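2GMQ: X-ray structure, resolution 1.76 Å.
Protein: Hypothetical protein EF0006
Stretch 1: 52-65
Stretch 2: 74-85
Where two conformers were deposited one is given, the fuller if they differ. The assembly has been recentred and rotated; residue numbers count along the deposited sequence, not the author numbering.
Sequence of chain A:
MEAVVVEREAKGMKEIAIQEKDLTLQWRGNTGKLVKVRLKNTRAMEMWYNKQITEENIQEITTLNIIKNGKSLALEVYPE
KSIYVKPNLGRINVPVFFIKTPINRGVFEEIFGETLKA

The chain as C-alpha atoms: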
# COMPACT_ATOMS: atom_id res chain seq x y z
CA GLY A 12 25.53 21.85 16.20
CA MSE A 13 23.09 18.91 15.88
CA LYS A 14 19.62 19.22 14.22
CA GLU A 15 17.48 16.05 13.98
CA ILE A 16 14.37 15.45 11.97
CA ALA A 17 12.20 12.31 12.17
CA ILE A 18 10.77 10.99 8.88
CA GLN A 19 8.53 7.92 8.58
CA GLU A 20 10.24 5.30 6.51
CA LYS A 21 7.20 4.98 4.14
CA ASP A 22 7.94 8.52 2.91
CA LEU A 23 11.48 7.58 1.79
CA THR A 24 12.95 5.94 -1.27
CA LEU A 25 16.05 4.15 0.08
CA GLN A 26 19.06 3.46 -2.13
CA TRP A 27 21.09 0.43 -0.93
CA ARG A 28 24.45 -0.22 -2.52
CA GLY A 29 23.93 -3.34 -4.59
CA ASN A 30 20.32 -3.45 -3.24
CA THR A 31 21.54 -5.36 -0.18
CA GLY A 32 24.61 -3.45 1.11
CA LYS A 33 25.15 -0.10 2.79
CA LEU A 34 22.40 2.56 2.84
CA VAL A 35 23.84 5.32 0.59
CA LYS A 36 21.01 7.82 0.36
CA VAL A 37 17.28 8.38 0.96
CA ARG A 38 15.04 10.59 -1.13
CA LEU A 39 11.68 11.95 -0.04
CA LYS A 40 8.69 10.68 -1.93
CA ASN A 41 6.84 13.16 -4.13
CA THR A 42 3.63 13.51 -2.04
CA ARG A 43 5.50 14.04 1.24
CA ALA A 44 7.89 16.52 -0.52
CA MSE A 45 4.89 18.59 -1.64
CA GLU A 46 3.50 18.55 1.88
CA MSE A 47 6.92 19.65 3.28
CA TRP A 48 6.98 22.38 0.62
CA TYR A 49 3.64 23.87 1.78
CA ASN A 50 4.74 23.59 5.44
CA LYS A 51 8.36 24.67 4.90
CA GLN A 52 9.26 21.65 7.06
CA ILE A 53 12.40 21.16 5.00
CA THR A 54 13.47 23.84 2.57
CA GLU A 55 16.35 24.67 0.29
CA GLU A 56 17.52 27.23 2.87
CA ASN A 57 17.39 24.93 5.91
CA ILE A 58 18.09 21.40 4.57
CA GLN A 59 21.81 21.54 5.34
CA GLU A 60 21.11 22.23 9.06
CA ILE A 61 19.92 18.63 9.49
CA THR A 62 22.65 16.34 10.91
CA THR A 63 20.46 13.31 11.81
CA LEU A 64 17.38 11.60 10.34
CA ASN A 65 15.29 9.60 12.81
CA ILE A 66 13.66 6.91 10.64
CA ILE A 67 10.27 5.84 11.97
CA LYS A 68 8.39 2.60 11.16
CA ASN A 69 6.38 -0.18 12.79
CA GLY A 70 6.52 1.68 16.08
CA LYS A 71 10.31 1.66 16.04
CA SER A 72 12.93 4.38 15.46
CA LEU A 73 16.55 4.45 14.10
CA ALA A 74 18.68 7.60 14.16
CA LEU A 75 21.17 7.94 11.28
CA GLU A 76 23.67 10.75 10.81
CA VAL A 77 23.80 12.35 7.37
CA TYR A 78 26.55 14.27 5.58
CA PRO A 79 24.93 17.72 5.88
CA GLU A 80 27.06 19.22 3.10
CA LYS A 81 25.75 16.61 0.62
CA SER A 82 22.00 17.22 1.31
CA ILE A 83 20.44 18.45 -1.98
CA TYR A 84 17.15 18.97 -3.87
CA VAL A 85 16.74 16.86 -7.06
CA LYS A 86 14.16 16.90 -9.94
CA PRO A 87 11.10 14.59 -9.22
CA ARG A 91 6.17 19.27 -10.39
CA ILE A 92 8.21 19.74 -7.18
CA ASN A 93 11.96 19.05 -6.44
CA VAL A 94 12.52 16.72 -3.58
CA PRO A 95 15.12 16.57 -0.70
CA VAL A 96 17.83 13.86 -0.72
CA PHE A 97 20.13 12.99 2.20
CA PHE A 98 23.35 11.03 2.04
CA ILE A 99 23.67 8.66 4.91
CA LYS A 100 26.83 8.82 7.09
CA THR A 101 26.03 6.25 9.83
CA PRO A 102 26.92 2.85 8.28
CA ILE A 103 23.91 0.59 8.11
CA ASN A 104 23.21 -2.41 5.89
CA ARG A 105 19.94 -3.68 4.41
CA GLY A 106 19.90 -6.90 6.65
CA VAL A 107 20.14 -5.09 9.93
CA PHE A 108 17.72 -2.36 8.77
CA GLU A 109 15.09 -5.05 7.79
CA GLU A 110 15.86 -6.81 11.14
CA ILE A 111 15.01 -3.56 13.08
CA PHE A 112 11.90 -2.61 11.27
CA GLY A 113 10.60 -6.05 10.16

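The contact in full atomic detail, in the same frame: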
# COMPACT_ATOMS: atom_id res chain seq x y z
N GLN A 52 8.72 22.53 6.02
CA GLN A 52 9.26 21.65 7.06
C GLN A 52 10.73 21.42 6.75
O GLN A 52 11.58 21.56 7.64
CB GLN A 52 8.45 20.36 7.12
CG GLN A 52 9.14 19.48 8.17
CD GLN A 52 8.31 18.30 8.51
OE1 GLN A 52 7.55 17.84 7.71
NE2 GLN A 52 8.47 17.82 9.75
N ILE A 53 11.04 21.16 5.49
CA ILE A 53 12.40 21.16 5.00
C ILE A 53 12.36 22.04 3.78
O ILE A 53 11.37 22.00 2.99
CB ILE A 53 12.89 19.76 4.59
CG1 ILE A 53 12.77 18.79 5.79
CG2 ILE A 53 14.41 19.77 4.16
CD1 ILE A 53 13.08 17.36 5.44
N THR A 54 13.39 22.86 3.67
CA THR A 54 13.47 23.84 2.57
C THR A 54 14.86 23.89 2.03
O THR A 54 15.80 23.47 2.68
CB THR A 54 13.18 25.27 3.08
OG1 THR A 54 14.19 25.66 4.02
CG2 THR A 54 11.76 25.43 3.62
N GLU A 55 15.03 24.49 0.84
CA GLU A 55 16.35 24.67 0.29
C GLU A 55 17.25 25.43 1.26
O GLU A 55 18.43 25.05 1.40
CB GLU A 55 16.28 25.34 -1.11
CG GLU A 55 17.04 24.47 -2.18
CD GLU A 55 16.22 24.27 -3.51
OE1 GLU A 55 14.96 24.32 -3.48
OE2 GLU A 55 16.86 24.04 -4.57
N GLU A 56 16.69 26.44 1.96
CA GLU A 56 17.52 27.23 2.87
C GLU A 56 17.92 26.48 4.15
O GLU A 56 19.03 26.68 4.65
CB GLU A 56 16.93 28.62 3.19
CG GLU A 56 17.80 29.46 4.17
CD GLU A 56 19.34 29.60 3.70
OE1 GLU A 56 20.13 28.54 3.66
OE2 GLU A 56 19.79 30.79 3.41
N ASN A 57 17.09 25.56 4.63
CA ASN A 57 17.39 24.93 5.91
C ASN A 57 17.91 23.48 5.82
O ASN A 57 18.29 22.88 6.86
CB ASN A 57 16.17 25.00 6.87
CG ASN A 57 15.07 23.98 6.55
OD1 ASN A 57 15.26 23.02 5.79
ND2 ASN A 57 13.90 24.19 7.16
N ILE A 58 17.90 22.89 4.61
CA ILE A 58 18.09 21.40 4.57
C ILE A 58 19.46 21.03 5.15
O ILE A 58 19.63 19.95 5.82
CB ILE A 58 17.85 20.84 3.12
CG1 ILE A 58 17.96 19.31 3.12
CG2 ILE A 58 18.77 21.55 2.11
CD1 ILE A 58 17.66 18.59 1.76
N GLN A 59 20.45 21.89 4.94
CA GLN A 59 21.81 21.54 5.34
C GLN A 59 22.06 21.72 6.84
O GLN A 59 23.14 21.42 7.31
CB GLN A 59 22.86 22.20 4.41
CG GLN A 59 22.78 21.55 3.00
CD GLN A 59 24.03 21.69 2.15
OE1 GLN A 59 24.84 22.61 2.33
NE2 GLN A 59 24.16 20.82 1.16
N GLU A 60 21.05 22.17 7.60
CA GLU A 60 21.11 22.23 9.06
C GLU A 60 20.91 20.84 9.71
O GLU A 60 21.34 20.58 10.82
CB GLU A 60 20.03 23.18 9.59
CG GLU A 60 20.03 24.56 8.92
CD GLU A 60 19.26 25.60 9.71
OE1 GLU A 60 18.67 25.28 10.76
OE2 GLU A 60 19.24 26.76 9.25
N ILE A 61 20.24 19.95 8.98
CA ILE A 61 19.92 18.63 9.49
C ILE A 61 21.20 17.76 9.54
O ILE A 61 21.88 17.61 8.56
CB ILE A 61 18.88 17.93 8.59
CG1 ILE A 61 17.49 18.65 8.65
CG2 ILE A 61 18.73 16.51 9.03
CD1 ILE A 61 16.55 18.50 7.42
N THR A 62 21.50 17.23 10.72
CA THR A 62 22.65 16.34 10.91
C THR A 62 22.24 14.86 11.09
O THR A 62 23.08 13.98 10.94
CB THR A 62 23.45 16.76 12.13
OG1 THR A 62 22.62 16.69 13.31
CG2 THR A 62 23.97 18.15 11.92
N THR A 63 20.97 14.62 11.46
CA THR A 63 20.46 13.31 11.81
C THR A 63 19.02 13.13 11.33
O THR A 63 18.16 14.04 11.52
CB THR A 63 20.43 13.22 13.36
OG1 THR A 63 21.75 13.48 13.83
CG2 THR A 63 20.01 11.79 13.77
N LEU A 64 18.77 12.00 10.68
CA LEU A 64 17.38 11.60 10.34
C LEU A 64 17.01 10.48 11.30
O LEU A 64 17.78 9.50 11.46
CB LEU A 64 17.25 11.03 8.93
CG LEU A 64 17.68 11.87 7.76
CD1 LEU A 64 17.32 11.16 6.46
CD2 LEU A 64 17.17 13.33 7.82
N ASN A 65 15.85 10.66 11.95
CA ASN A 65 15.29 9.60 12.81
C ASN A 65 14.22 8.84 12.00
O ASN A 65 13.08 9.34 11.83
CB ASN A 65 14.74 10.24 14.07
CG ASN A 65 14.33 9.26 15.12
OD1 ASN A 65 14.67 8.06 15.06
ND2 ASN A 65 13.62 9.75 16.15
N ALA A 74 18.00 6.34 14.56
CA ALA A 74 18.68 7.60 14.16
C ALA A 74 19.91 7.35 13.32
O ALA A 74 20.81 6.52 13.72
CB ALA A 74 19.11 8.40 15.49
N LEU A 75 20.05 8.11 12.22
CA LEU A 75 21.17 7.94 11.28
C LEU A 75 21.74 9.30 11.00
O LEU A 75 20.98 10.22 10.70
CB LEU A 75 20.71 7.29 9.93
CG LEU A 75 20.22 5.83 10.09
CD1 LEU A 75 19.62 5.45 8.68
CD2 LEU A 75 21.22 4.80 10.56
N GLU A 76 23.06 9.47 11.17
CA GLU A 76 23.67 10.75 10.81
C GLU A 76 23.76 10.81 9.29
O GLU A 76 23.95 9.77 8.61
CB GLU A 76 25.08 10.88 11.38
CG GLU A 76 25.20 10.60 12.88
CD GLU A 76 26.59 10.91 13.34
OE1 GLU A 76 27.48 10.12 13.00
OE2 GLU A 76 26.78 11.95 14.01
N VAL A 77 23.62 12.02 8.78
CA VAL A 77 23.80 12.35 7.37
C VAL A 77 25.07 13.18 7.19
O VAL A 77 25.66 13.62 8.18
CB VAL A 77 22.55 13.12 6.80
CG1 VAL A 77 21.25 12.28 7.08
CG2 VAL A 77 22.48 14.56 7.43
N TYR A 78 25.48 13.39 5.93
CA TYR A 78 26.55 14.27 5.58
C TYR A 78 25.85 15.58 5.23
O TYR A 78 25.29 15.67 4.14
CB TYR A 78 27.29 13.74 4.35
CG TYR A 78 28.05 12.46 4.53
CD1 TYR A 78 29.22 12.42 5.31
CD2 TYR A 78 27.65 11.28 3.88
CE1 TYR A 78 29.99 11.21 5.46
CE2 TYR A 78 28.43 10.06 4.04
CZ TYR A 78 29.58 10.06 4.81
OH TYR A 78 30.29 8.90 4.92
N PRO A 79 25.77 16.55 6.19
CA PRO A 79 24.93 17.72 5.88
C PRO A 79 25.33 18.47 4.61
O PRO A 79 24.48 19.08 3.98
CB PRO A 79 25.09 18.65 7.12
CG PRO A 79 25.76 17.87 8.13
CD PRO A 79 26.17 16.51 7.60
N GLU A 80 26.60 18.42 4.25
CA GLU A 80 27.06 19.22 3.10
C GLU A 80 26.73 18.57 1.75
O GLU A 80 26.86 19.23 0.72
CB GLU A 80 28.55 19.65 3.23
CG GLU A 80 28.98 20.19 4.61
CD GLU A 80 28.24 21.47 5.07
OE1 GLU A 80 27.84 21.47 6.27
OE2 GLU A 80 28.07 22.45 4.29
N LYS A 81 26.20 17.35 1.80
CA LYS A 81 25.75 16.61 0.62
C LYS A 81 24.22 16.68 0.42
O LYS A 81 23.71 16.27 -0.62
CB LYS A 81 26.17 15.15 0.72
CG LYS A 81 27.72 15.00 0.79
CD LYS A 81 28.12 13.57 0.68
CE LYS A 81 29.65 13.43 1.05
NZ LYS A 81 30.12 12.10 1.61
N SER A 82 23.49 17.14 1.43
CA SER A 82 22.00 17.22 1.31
C SER A 82 21.65 18.17 0.18
O SER A 82 22.14 19.31 0.13
CB SER A 82 21.38 17.70 2.61
OG SER A 82 21.75 16.83 3.70
N ILE A 83 20.80 17.70 -0.74
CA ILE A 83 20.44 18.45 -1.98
C ILE A 83 18.99 18.23 -2.42
O ILE A 83 18.39 17.23 -2.06
CB ILE A 83 21.34 18.06 -3.19
CG1 ILE A 83 21.26 16.56 -3.49
CG2 ILE A 83 22.79 18.53 -2.98
CD1 ILE A 83 21.79 16.17 -4.83
N TYR A 84 18.43 19.16 -3.19
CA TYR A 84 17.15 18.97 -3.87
C TYR A 84 17.40 18.41 -5.28
O TYR A 84 18.34 18.83 -5.95
CB TYR A 84 16.33 20.29 -3.92
CG TYR A 84 15.61 20.53 -2.62
CD1 TYR A 84 16.31 20.88 -1.47
CD2 TYR A 84 14.23 20.33 -2.52
CE1 TYR A 84 15.65 21.05 -0.24
CE2 TYR A 84 13.56 20.51 -1.33
CZ TYR A 84 14.27 20.89 -0.21
OH TYR A 84 13.61 21.05 0.96
N VAL A 85 16.59 17.45 -5.72
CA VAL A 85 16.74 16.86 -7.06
C VAL A 85 15.38 16.95 -7.80
O VAL A 85 14.32 17.07 -7.17
CB VAL A 85 17.18 15.38 -7.02
CG1 VAL A 85 18.53 15.23 -6.31
CG2 VAL A 85 16.17 14.55 -6.29
O HOH W 1 11.31 19.80 1.37
O HOH W 2 21.40 18.06 6.01
O HOH W 3 25.64 21.74 7.88
O HOH W 4 26.22 14.44 10.63

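Stretches 52-65 and 74-85 run antiparallel, burying 866 Å² between them, and their contact changes from side-chain packing to strand pairing along stretch 1. At its start, residues 53-55 gather around the ring of Tyr-84. Ile-53 O lies at the ring edge, and one water links it to the phenol, 2.7 Å from Ile-53 O and 2.6 Å from Tyr-84 OH. Glu-55 places OE1 over one ring face, while Ile-58 CD1 packs 3.8 Å from Tyr-84 CE1, an apolar contact.

The turn containing Gln-59 lies against residues 79-82. The side chain of Gln-59 reaches across, and Gln-59 NE2 donates a hydrogen bond to Ser-82 O (2.7 Å), so an amide side chain supplies the donor to this backbone carbonyl. Beside it, a water donates to Ile-58 O and Ile-61 O and accepts from Ser-82 OG, each at 2.6 Å, tying the turn to the second stretch.

From Thr-62 the backbones pair directly. Val-77 N donates to Thr-62 O (3.0 Å). Leu-64 N donates to Leu-75 O and Leu-75 N to Leu-64 O, both at 2.8 Å. Leu-64 CG also meets Val-77 CG1 at 3.7 Å, on the sheet face shared with Leu-75. The side chains of Thr-63, Asn-65, Ala-74 and Glu-76 occupy the other face, where Thr-63 CG2 lies 3.9 Å from Ala-74 CB.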